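Local coordinates for protein transcription regulator (Haloarcula marismortui ATCC 43049, PDB 3CRJ) that probably binds cis-regulatory DNA as a TetR-family transcription factor, most likely acting as a dimeric repressor, at residues A[133-138]-A[158-163]; A[78-83]-A[89-94]; A[30-35]-A[60-65]. All blocks are in the same frame, centred on the assembly; numbering follows the deposited sequence.

Contact 1 of 3, residues A[133-138]-A[158-163]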
loop_
_atom_site.group_PDB
_atom_site.type_symbol
_atom_site.label_atom_id
_atom_site.label_comp_id
_atom_site.label_asym_id
_atom_site.label_seq_id
_atom_site.Cartn_x
_atom_site.Cartn_y
_atom_site.Cartn_z
ATOM N N TYR A 133 6.617 10.353 -11.955
ATOM C CA TYR A 133 7.659 9.936 -12.866
ATOM C C TYR A 133 7.288 8.617 -13.519
ATOM O O TYR A 133 7.457 8.440 -14.742
ATOM C CB TYR A 133 9.001 9.780 -12.150
ATOM C CG TYR A 133 10.088 9.384 -13.106
ATOM C CD1 TYR A 133 10.709 10.347 -13.918
ATOM C CD2 TYR A 133 10.474 8.045 -13.246
ATOM C CE1 TYR A 133 11.697 9.993 -14.829
ATOM C CE2 TYR A 133 11.466 7.669 -14.174
ATOM C CZ TYR A 133 12.072 8.653 -14.954
ATOM O OH TYR A 133 13.081 8.319 -15.844
ATOM N N VAL A 134 6.771 7.704 -12.695
ATOM C CA VAL A 134 6.366 6.393 -13.164
ATOM C C VAL A 134 5.201 6.558 -14.101
ATOM O O VAL A 134 5.238 6.073 -15.220
ATOM C CB VAL A 134 6.053 5.434 -11.990
ATOM C CG1 VAL A 134 5.401 4.140 -12.485
ATOM C CG2 VAL A 134 7.345 5.138 -11.185
ATOM N N ARG A 135 4.183 7.279 -13.654
ATOM C CA ARG A 135 3.050 7.667 -14.492
ATOM C C ARG A 135 3.490 8.231 -15.875
ATOM O O ARG A 135 3.041 7.746 -16.922
ATOM C CB ARG A 135 2.213 8.672 -13.712
ATOM C CG ARG A 135 0.863 9.011 -14.290
ATOM C CD ARG A 135 0.285 10.252 -13.585
ATOM N NE ARG A 135 -0.491 11.100 -14.502
ATOM C CZ ARG A 135 -0.236 12.382 -14.772
ATOM N NH1 ARG A 135 0.785 13.038 -14.201
ATOM N NH2 ARG A 135 -1.015 13.022 -15.632
ATOM N N TYR A 136 4.378 9.231 -15.881
ATOM C CA TYR A 136 4.893 9.765 -17.129
ATOM C C TYR A 136 5.506 8.668 -17.998
ATOM O O TYR A 136 5.172 8.557 -19.161
ATOM C CB TYR A 136 5.886 10.907 -16.906
ATOM C CG TYR A 136 6.500 11.476 -18.192
ATOM C CD1 TYR A 136 6.050 12.671 -18.749
ATOM C CD2 TYR A 136 7.548 10.812 -18.841
ATOM C CE1 TYR A 136 6.633 13.186 -19.926
ATOM C CE2 TYR A 136 8.127 11.299 -20.008
ATOM C CZ TYR A 136 7.680 12.488 -20.555
ATOM O OH TYR A 136 8.288 12.962 -21.729
HETATM N N MSE A 137 6.392 7.851 -17.461
HETATM C CA MSE A 137 7.050 6.859 -18.310
HETATM C C MSE A 137 6.124 5.728 -18.762
HETATM O O MSE A 137 6.324 5.156 -19.825
HETATM C CB MSE A 137 8.276 6.288 -17.629
HETATM C CG MSE A 137 7.923 5.482 -16.438
HETATM SE SE MSE A 137 9.426 4.513 -15.755
HETATM C CE MSE A 137 8.433 2.893 -15.427
ATOM N N LEU A 138 5.107 5.425 -17.971
ATOM C CA LEU A 138 4.136 4.405 -18.348
ATOM C C LEU A 138 3.125 4.896 -19.383
ATOM O O LEU A 138 2.938 4.260 -20.424
ATOM C CB LEU A 138 3.408 3.894 -17.111
ATOM C CG LEU A 138 4.174 2.823 -16.331
ATOM C CD1 LEU A 138 3.358 2.426 -15.114
ATOM C CD2 LEU A 138 4.475 1.633 -17.199
ATOM N N HIS A 158 -6.165 6.403 -17.680
ATOM C CA HIS A 158 -6.811 5.434 -16.834
ATOM C C HIS A 158 -6.168 4.065 -16.876
ATOM O O HIS A 158 -6.088 3.381 -15.869
ATOM C CB HIS A 158 -8.281 5.273 -17.148
ATOM C CG HIS A 158 -8.887 4.167 -16.368
ATOM N ND1 HIS A 158 -9.281 4.327 -15.063
ATOM C CD2 HIS A 158 -9.057 2.854 -16.664
ATOM C CE1 HIS A 158 -9.708 3.166 -14.596
ATOM N NE2 HIS A 158 -9.576 2.255 -15.547
ATOM N N VAL A 159 -5.739 3.637 -18.047
ATOM C CA VAL A 159 -4.911 2.443 -18.069
ATOM C C VAL A 159 -3.671 2.612 -17.188
ATOM O O VAL A 159 -3.362 1.720 -16.391
ATOM C CB VAL A 159 -4.590 1.944 -19.509
ATOM C CG1 VAL A 159 -3.726 0.723 -19.467
ATOM C CG2 VAL A 159 -5.863 1.606 -20.213
ATOM N N THR A 160 -2.973 3.744 -17.265
ATOM C CA THR A 160 -1.728 3.815 -16.483
ATOM C C THR A 160 -1.982 3.992 -14.979
ATOM O O THR A 160 -1.214 3.504 -14.149
ATOM C CB THR A 160 -0.662 4.796 -17.057
ATOM O OG1 THR A 160 -0.314 5.814 -16.099
ATOM C CG2 THR A 160 -1.107 5.389 -18.364
ATOM N N ARG A 161 -3.078 4.660 -14.646
ATOM C CA ARG A 161 -3.519 4.733 -13.266
ATOM C C ARG A 161 -3.809 3.333 -12.724
ATOM O O ARG A 161 -3.448 3.009 -11.588
ATOM C CB ARG A 161 -4.744 5.641 -13.144
ATOM C CG ARG A 161 -5.617 5.333 -11.934
ATOM C CD ARG A 161 -4.846 5.417 -10.603
ATOM N NE ARG A 161 -4.441 6.795 -10.327
ATOM C CZ ARG A 161 -5.243 7.721 -9.803
ATOM N NH1 ARG A 161 -6.501 7.420 -9.470
ATOM N NH2 ARG A 161 -4.784 8.946 -9.605
ATOM N N SER A 162 -4.449 2.507 -13.549
ATOM C CA SER A 162 -4.672 1.115 -13.234
ATOM C C SER A 162 -3.376 0.335 -12.944
ATOM O O SER A 162 -3.274 -0.370 -11.922
ATOM C CB SER A 162 -5.447 0.452 -14.355
ATOM O OG SER A 162 -6.847 0.674 -14.232
ATOM N N LEU A 163 -2.379 0.458 -13.813
ATOM C CA LEU A 163 -1.110 -0.198 -13.530
ATOM C C LEU A 163 -0.460 0.369 -12.273
ATOM O O LEU A 163 0.305 -0.333 -11.577
ATOM C CB LEU A 163 -0.149 -0.122 -14.700
ATOM C CG LEU A 163 -0.561 -0.900 -15.937
ATOM C CD1 LEU A 163 0.277 -0.467 -17.117
ATOM C CD2 LEU A 163 -0.379 -2.375 -15.684
#

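Contact 2 of 3, residues A[78-83]-A[89-94]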
loop_
_atom_site.group_PDB
_atom_site.type_symbol
_atom_site.label_atom_id
_atom_site.label_comp_id
_atom_site.label_asym_id
_atom_site.label_seq_id
_atom_site.Cartn_x
_atom_site.Cartn_y
_atom_site.Cartn_z
ATOM N N HIS A 78 16.871 4.963 -17.873
ATOM C CA HIS A 78 17.684 5.511 -18.963
ATOM C C HIS A 78 18.504 4.401 -19.616
ATOM O O HIS A 78 18.975 4.560 -20.729
ATOM C CB HIS A 78 18.629 6.625 -18.487
ATOM C CG HIS A 78 17.938 7.890 -18.070
ATOM N ND1 HIS A 78 16.630 8.181 -18.413
ATOM C CD2 HIS A 78 18.387 8.954 -17.358
ATOM C CE1 HIS A 78 16.300 9.363 -17.917
ATOM N NE2 HIS A 78 17.349 9.855 -17.276
ATOM N N ASP A 79 18.674 3.285 -18.909
ATOM C CA ASP A 79 19.387 2.130 -19.447
ATOM C C ASP A 79 18.574 1.448 -20.516
ATOM O O ASP A 79 19.135 0.898 -21.458
ATOM C CB ASP A 79 19.711 1.103 -18.360
ATOM C CG ASP A 79 21.051 1.348 -17.695
ATOM O OD1 ASP A 79 21.814 2.243 -18.142
ATOM O OD2 ASP A 79 21.335 0.634 -16.707
ATOM N N VAL A 80 17.252 1.463 -20.365
ATOM C CA VAL A 80 16.390 0.878 -21.396
ATOM C C VAL A 80 16.116 1.863 -22.559
ATOM O O VAL A 80 15.287 2.771 -22.459
ATOM C CB VAL A 80 15.103 0.211 -20.792
ATOM C CG1 VAL A 80 14.479 1.073 -19.722
ATOM C CG2 VAL A 80 14.098 -0.163 -21.891
ATOM N N GLU A 81 16.842 1.686 -23.656
ATOM C CA GLU A 81 16.601 2.513 -24.837
ATOM C C GLU A 81 15.620 1.887 -25.845
ATOM O O GLU A 81 15.396 2.443 -26.921
ATOM C CB GLU A 81 17.925 2.917 -25.518
ATOM C CG GLU A 81 18.381 4.340 -25.169
ATOM C CD GLU A 81 19.623 4.805 -25.933
ATOM O OE1 GLU A 81 20.487 5.456 -25.295
ATOM O OE2 GLU A 81 19.732 4.534 -27.161
ATOM N N THR A 82 15.023 0.749 -25.513
ATOM C CA THR A 82 14.094 0.157 -26.455
ATOM C C THR A 82 12.860 1.059 -26.615
ATOM O O THR A 82 12.267 1.530 -25.631
ATOM C CB THR A 82 13.712 -1.309 -26.122
ATOM O OG1 THR A 82 13.168 -1.930 -27.290
ATOM C CG2 THR A 82 12.675 -1.370 -25.055
ATOM N N THR A 83 12.517 1.320 -27.873
ATOM C CA THR A 83 11.384 2.167 -28.215
ATOM C C THR A 83 10.189 1.351 -28.708
ATOM O O THR A 83 9.130 1.908 -28.942
ATOM C CB THR A 83 11.770 3.270 -29.250
ATOM O OG1 THR A 83 10.697 3.437 -30.183
ATOM C CG2 THR A 83 13.034 2.891 -30.043
ATOM N N LEU A 89 7.005 -1.583 -22.491
ATOM C CA LEU A 89 6.062 -1.682 -21.406
ATOM C C LEU A 89 6.583 -2.776 -20.507
ATOM O O LEU A 89 6.880 -2.545 -19.315
ATOM C CB LEU A 89 4.649 -2.003 -21.895
ATOM C CG LEU A 89 3.538 -1.858 -20.841
ATOM C CD1 LEU A 89 3.631 -0.565 -19.974
ATOM C CD2 LEU A 89 2.187 -1.954 -21.459
ATOM N N ASN A 90 6.762 -3.957 -21.087
ATOM C CA ASN A 90 7.204 -5.100 -20.296
ATOM C C ASN A 90 8.430 -4.813 -19.445
ATOM O O ASN A 90 8.444 -5.102 -18.249
ATOM C CB ASN A 90 7.407 -6.332 -21.178
ATOM C CG ASN A 90 6.106 -7.016 -21.496
ATOM O OD1 ASN A 90 5.274 -7.201 -20.620
ATOM N ND2 ASN A 90 5.917 -7.383 -22.750
ATOM N N LEU A 91 9.447 -4.233 -20.072
ATOM C CA LEU A 91 10.695 -3.908 -19.422
ATOM C C LEU A 91 10.484 -2.930 -18.285
ATOM O O LEU A 91 11.127 -3.033 -17.249
ATOM C CB LEU A 91 11.659 -3.341 -20.451
ATOM C CG LEU A 91 12.659 -4.320 -21.086
ATOM C CD1 LEU A 91 12.146 -5.759 -21.194
ATOM C CD2 LEU A 91 13.174 -3.796 -22.457
ATOM N N LEU A 92 9.570 -1.985 -18.465
ATOM C CA LEU A 92 9.239 -1.075 -17.365
ATOM C C LEU A 92 8.552 -1.827 -16.243
ATOM O O LEU A 92 8.945 -1.703 -15.085
ATOM C CB LEU A 92 8.384 0.088 -17.840
ATOM C CG LEU A 92 9.213 1.285 -18.270
ATOM C CD1 LEU A 92 10.488 0.856 -18.955
ATOM C CD2 LEU A 92 8.399 2.193 -19.164
ATOM N N LEU A 93 7.545 -2.628 -16.591
ATOM C CA LEU A 93 6.879 -3.436 -15.600
ATOM C C LEU A 93 7.846 -4.343 -14.874
ATOM O O LEU A 93 7.738 -4.478 -13.657
ATOM C CB LEU A 93 5.744 -4.246 -16.202
ATOM C CG LEU A 93 4.628 -3.323 -16.653
ATOM C CD1 LEU A 93 3.610 -4.112 -17.494
ATOM C CD2 LEU A 93 4.007 -2.588 -15.426
ATOM N N ASP A 94 8.777 -4.961 -15.603
ATOM C CA ASP A 94 9.802 -5.770 -14.958
ATOM C C ASP A 94 10.574 -4.931 -13.974
ATOM O O ASP A 94 10.739 -5.315 -12.826
ATOM C CB ASP A 94 10.750 -6.362 -15.961
ATOM C CG ASP A 94 10.105 -7.413 -16.804
ATOM O OD1 ASP A 94 8.912 -7.742 -16.571
ATOM O OD2 ASP A 94 10.799 -7.894 -17.729
#

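Contact 3 of 3, residues A[30-35]-A[60-65]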
loop_
_atom_site.group_PDB
_atom_site.type_symbol
_atom_site.label_atom_id
_atom_site.label_comp_id
_atom_site.label_asym_id
_atom_site.label_seq_id
_atom_site.Cartn_x
_atom_site.Cartn_y
_atom_site.Cartn_z
ATOM N N HIS A 30 17.595 -0.986 10.873
ATOM C CA HIS A 30 16.803 -0.488 12.001
ATOM C C HIS A 30 15.364 -0.147 11.710
ATOM O O HIS A 30 14.585 0.051 12.648
ATOM C CB HIS A 30 17.436 0.752 12.591
ATOM C CG HIS A 30 18.813 0.529 13.108
ATOM N ND1 HIS A 30 19.076 -0.285 14.188
ATOM C CD2 HIS A 30 20.011 1.018 12.700
ATOM C CE1 HIS A 30 20.375 -0.280 14.432
ATOM N NE2 HIS A 30 20.968 0.493 13.538
ATOM N N GLY A 31 15.022 -0.041 10.429
ATOM C CA GLY A 31 13.706 0.425 10.022
ATOM C C GLY A 31 13.602 1.930 10.167
ATOM O O GLY A 31 14.535 2.591 10.632
ATOM N N TYR A 32 12.454 2.483 9.787
ATOM C CA TYR A 32 12.263 3.922 9.917
ATOM C C TYR A 32 12.248 4.381 11.379
ATOM O O TYR A 32 13.030 5.223 11.760
ATOM C CB TYR A 32 11.008 4.420 9.182
ATOM C CG TYR A 32 10.742 5.870 9.503
ATOM C CD1 TYR A 32 11.505 6.882 8.924
ATOM C CD2 TYR A 32 9.764 6.229 10.425
ATOM C CE1 TYR A 32 11.294 8.218 9.255
ATOM C CE2 TYR A 32 9.552 7.557 10.760
ATOM C CZ TYR A 32 10.320 8.545 10.172
ATOM O OH TYR A 32 10.107 9.864 10.503
ATOM N N ALA A 33 11.363 3.827 12.193
ATOM C CA ALA A 33 11.145 4.350 13.550
ATOM C C ALA A 33 12.427 4.498 14.399
ATOM O O ALA A 33 12.580 5.432 15.179
ATOM C CB ALA A 33 10.120 3.496 14.274
ATOM N N ASP A 34 13.350 3.568 14.237
ATOM C CA ASP A 34 14.476 3.509 15.127
ATOM C C ASP A 34 15.708 4.049 14.459
ATOM O O ASP A 34 16.807 3.884 14.971
ATOM C CB ASP A 34 14.708 2.069 15.580
ATOM C CG ASP A 34 13.768 1.657 16.686
ATOM O OD1 ASP A 34 13.419 2.524 17.506
ATOM O OD2 ASP A 34 13.371 0.476 16.738
ATOM N N LEU A 35 15.539 4.685 13.305
ATOM C CA LEU A 35 16.659 5.310 12.633
ATOM C C LEU A 35 17.000 6.542 13.414
ATOM O O LEU A 35 16.112 7.238 13.923
ATOM C CB LEU A 35 16.269 5.741 11.238
ATOM C CG LEU A 35 17.240 5.508 10.085
ATOM C CD1 LEU A 35 17.278 6.776 9.300
ATOM C CD2 LEU A 35 18.644 5.146 10.522
ATOM N N ASP A 60 15.049 15.748 7.103
ATOM C CA ASP A 60 15.712 16.346 5.954
ATOM C C ASP A 60 16.477 15.266 5.210
ATOM O O ASP A 60 16.441 15.177 3.984
ATOM C CB ASP A 60 16.704 17.415 6.400
ATOM C CG ASP A 60 16.032 18.641 6.980
ATOM O OD1 ASP A 60 14.928 18.497 7.554
ATOM O OD2 ASP A 60 16.631 19.742 6.876
ATOM N N LEU A 61 17.159 14.433 5.990
ATOM C CA LEU A 61 18.050 13.422 5.467
ATOM C C LEU A 61 17.279 12.398 4.651
ATOM O O LEU A 61 17.726 11.995 3.583
ATOM C CB LEU A 61 18.804 12.763 6.614
ATOM C CG LEU A 61 19.985 11.890 6.206
ATOM C CD1 LEU A 61 21.013 11.918 7.297
ATOM C CD2 LEU A 61 19.545 10.460 5.901
ATOM N N LEU A 62 16.112 12.003 5.138
ATOM C CA LEU A 62 15.308 11.014 4.442
ATOM C C LEU A 62 14.548 11.584 3.247
ATOM O O LEU A 62 14.186 10.855 2.325
ATOM C CB LEU A 62 14.367 10.325 5.421
ATOM C CG LEU A 62 15.023 9.421 6.469
ATOM C CD1 LEU A 62 13.976 8.930 7.445
ATOM C CD2 LEU A 62 15.756 8.227 5.816
ATOM N N ALA A 63 14.294 12.887 3.241
ATOM C CA ALA A 63 13.716 13.471 2.043
ATOM C C ALA A 63 14.750 13.318 0.941
ATOM O O ALA A 63 14.435 12.834 -0.150
ATOM C CB ALA A 63 13.347 14.923 2.249
ATOM N N ALA A 64 15.992 13.690 1.258
ATOM C CA ALA A 64 17.137 13.485 0.355
ATOM C C ALA A 64 17.260 12.013 -0.090
ATOM O O ALA A 64 17.450 11.743 -1.279
ATOM C CB ALA A 64 18.416 13.967 1.002
ATOM N N PHE A 65 17.107 11.080 0.859
ATOM C CA PHE A 65 17.209 9.653 0.573
ATOM C C PHE A 65 16.115 9.187 -0.380
ATOM O O PHE A 65 16.358 8.344 -1.245
ATOM C CB PHE A 65 17.206 8.808 1.853
ATOM C CG PHE A 65 17.423 7.331 1.606
ATOM C CD1 PHE A 65 18.693 6.837 1.292
ATOM C CD2 PHE A 65 16.361 6.435 1.667
ATOM C CE1 PHE A 65 18.893 5.472 1.049
ATOM C CE2 PHE A 65 16.555 5.059 1.422
ATOM C CZ PHE A 65 17.824 4.586 1.110
#

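Contact 1 of 3, residues A[133-138]-A[158-163]
Leu138 and Thr160 meet in the helical C-terminal domain of this TetR-type regulator, where helix 121-148 packs across helix 156-176. The segments 133-138 and 158-163 run at 130° to one another, steeply inclined rather than truly antiparallel, with axes 9.7 Å apart at their closest. Leu138 and Thr160 also mark the nearest approach of the backbones: both point their CB toward the other helix, and Leu138 CB lies 4.2 Å from Thr160 CB. With CG of Leu138 beside its own backbone N and anti to the carbonyl carbon (chi1 -82°), the side chain brings CD1 to 4.4 Å from Leu163 CB. On the other flank Thr160 OG1 comes within 3.9 Å of Arg135 CG; this is a touch on the aliphatic stem of the arginine, whose chain slants across the threonine. The stem runs extended before bending at chi3 (145°), and the guanidinium forms salt bridges with Glu157, just ahead of the second segment, and with Glu132, three residues earlier on its own helix. Leu138, Thr160 and Leu163 are buried, and the charged groups of Arg135, Glu132 and Glu157 lie at the border; the Glu157 bridge ties the two helices together. Farther round helix 156-176, Arg161 makes a salt bridge with Glu182 of the second subunit. Within the chain, helix 85-97 adjoins the first segment, Val134 touching its Leu96, while helix 181-198 adjoins the second, Leu163 packing on its Ala190.

Contact 2 of 3, residues A[78-83]-A[89-94]
Leu91 CD2 nestles against two methyl groups of the connecting loop, Val80 CG2 at 3.8 Å and Thr82 CG2 at 3.6 Å from it. The two loop methyls are themselves neighbours, Val80 CG2 lying 3.7 Å from Thr82 CG2, so the leucine branch completes a compact triangle of methyl groups. Residues 80 and 82 both direct CB toward the helix, whereas the intervening Glu81 is exposed. The branches of Val80 divide the work: CG2, anti to the backbone N, goes to Leu91, while CG1, set between N and the carbonyl carbon (chi1 43°), turns to Leu92, where it meets CD1 at 4.1 Å. The valine thus straddles two successive leucines, slanting across the first and standing roughly square to the second. Leu91 aims its CB toward the loop; Leu92 starts off to one side of it, and only its far branch, CD1, bends over to reach the valine. In Thr82 the hydroxyl takes the position anti to the backbone N (chi1 -161°), and it is the methyl that faces Leu91, again at about a right angle; the threonine contributes its apolar branch alone to the packing. Leu91 is exposed and Leu92 buried, so the loop folds over the margin where the helix passes from surface to core. Arg88, between the two segments, gives hydrogen bonds from NH1 to Val80 O and Thr82 O, linking the loop to the start of helix 85-97. The loop joins helix 58-78 to helix 85-97; Leu89 packs on Val141 of helix 121-148, and Asn90 and Asp94 bind Arg187 of helix 181-198.

Contact 3 of 3, residues A[30-35]-A[60-65]
Leu62 presents a different methyl to each of two loop residues, Tyr32 and Leu35, and this buried trio is the close part of the contact. Its CD1 lies in the plane of the Tyr32 ring at the edge, 3.3 Å from CE1 and 3.5 Å from CD1 of the tyrosine, so the leucine abuts the rim and not a face. Tyr32 holds CG anti to its backbone N (chi1 172°), which carries the ring out of the loop to the helix. Leu62 CD2 meets Leu35 CD1 tip to tip at 4.1 Å. The predicted helix-turn-helix motif of the TetR DNA-binding domain begins directly after Leu35, and the contact closes its preceding loop onto helix 58-78, which follows that motif. Gly31, with positive phi, ends helix 12-30; a type I turn then runs from Tyr32 to Leu35, closed by Leu35 N to Tyr32 O at 3.0 Å. In contrast to the buried trio, Ala33 and Asp34, at the corner of this turn, are exposed, as is Asp60 on the helix. Phe123 of helix 121-148 touches both Tyr32 and Leu62, and Tyr32 OH is hydrogen-bonded to Lys120 while Lys58 makes a cation-pi contact with the ring.

How the contacts relate
Contacts 1 and 2 form one continuous packing region in the C-terminal domain, their centres 14 Å apart. Helix 85-97 is the bridge: Met137 CE lies 3.4 Å from Leu92 CG, and Leu138 CD2 lies 3.6 Å from Leu89 CD1. Tyr133 and His78 add a further touch between the two. Contact 3 stands apart in the DNA-binding domain, on the opposite side of the chain's centre, its centre 27 Å from that of contact 1 and 30 Å from that of contact 2; nearest atoms are about 13 Å and 16 Å away. Helix 58-78 spans this separation, carrying residues 60-65 near its start and running into the loop of contact 2 at its end.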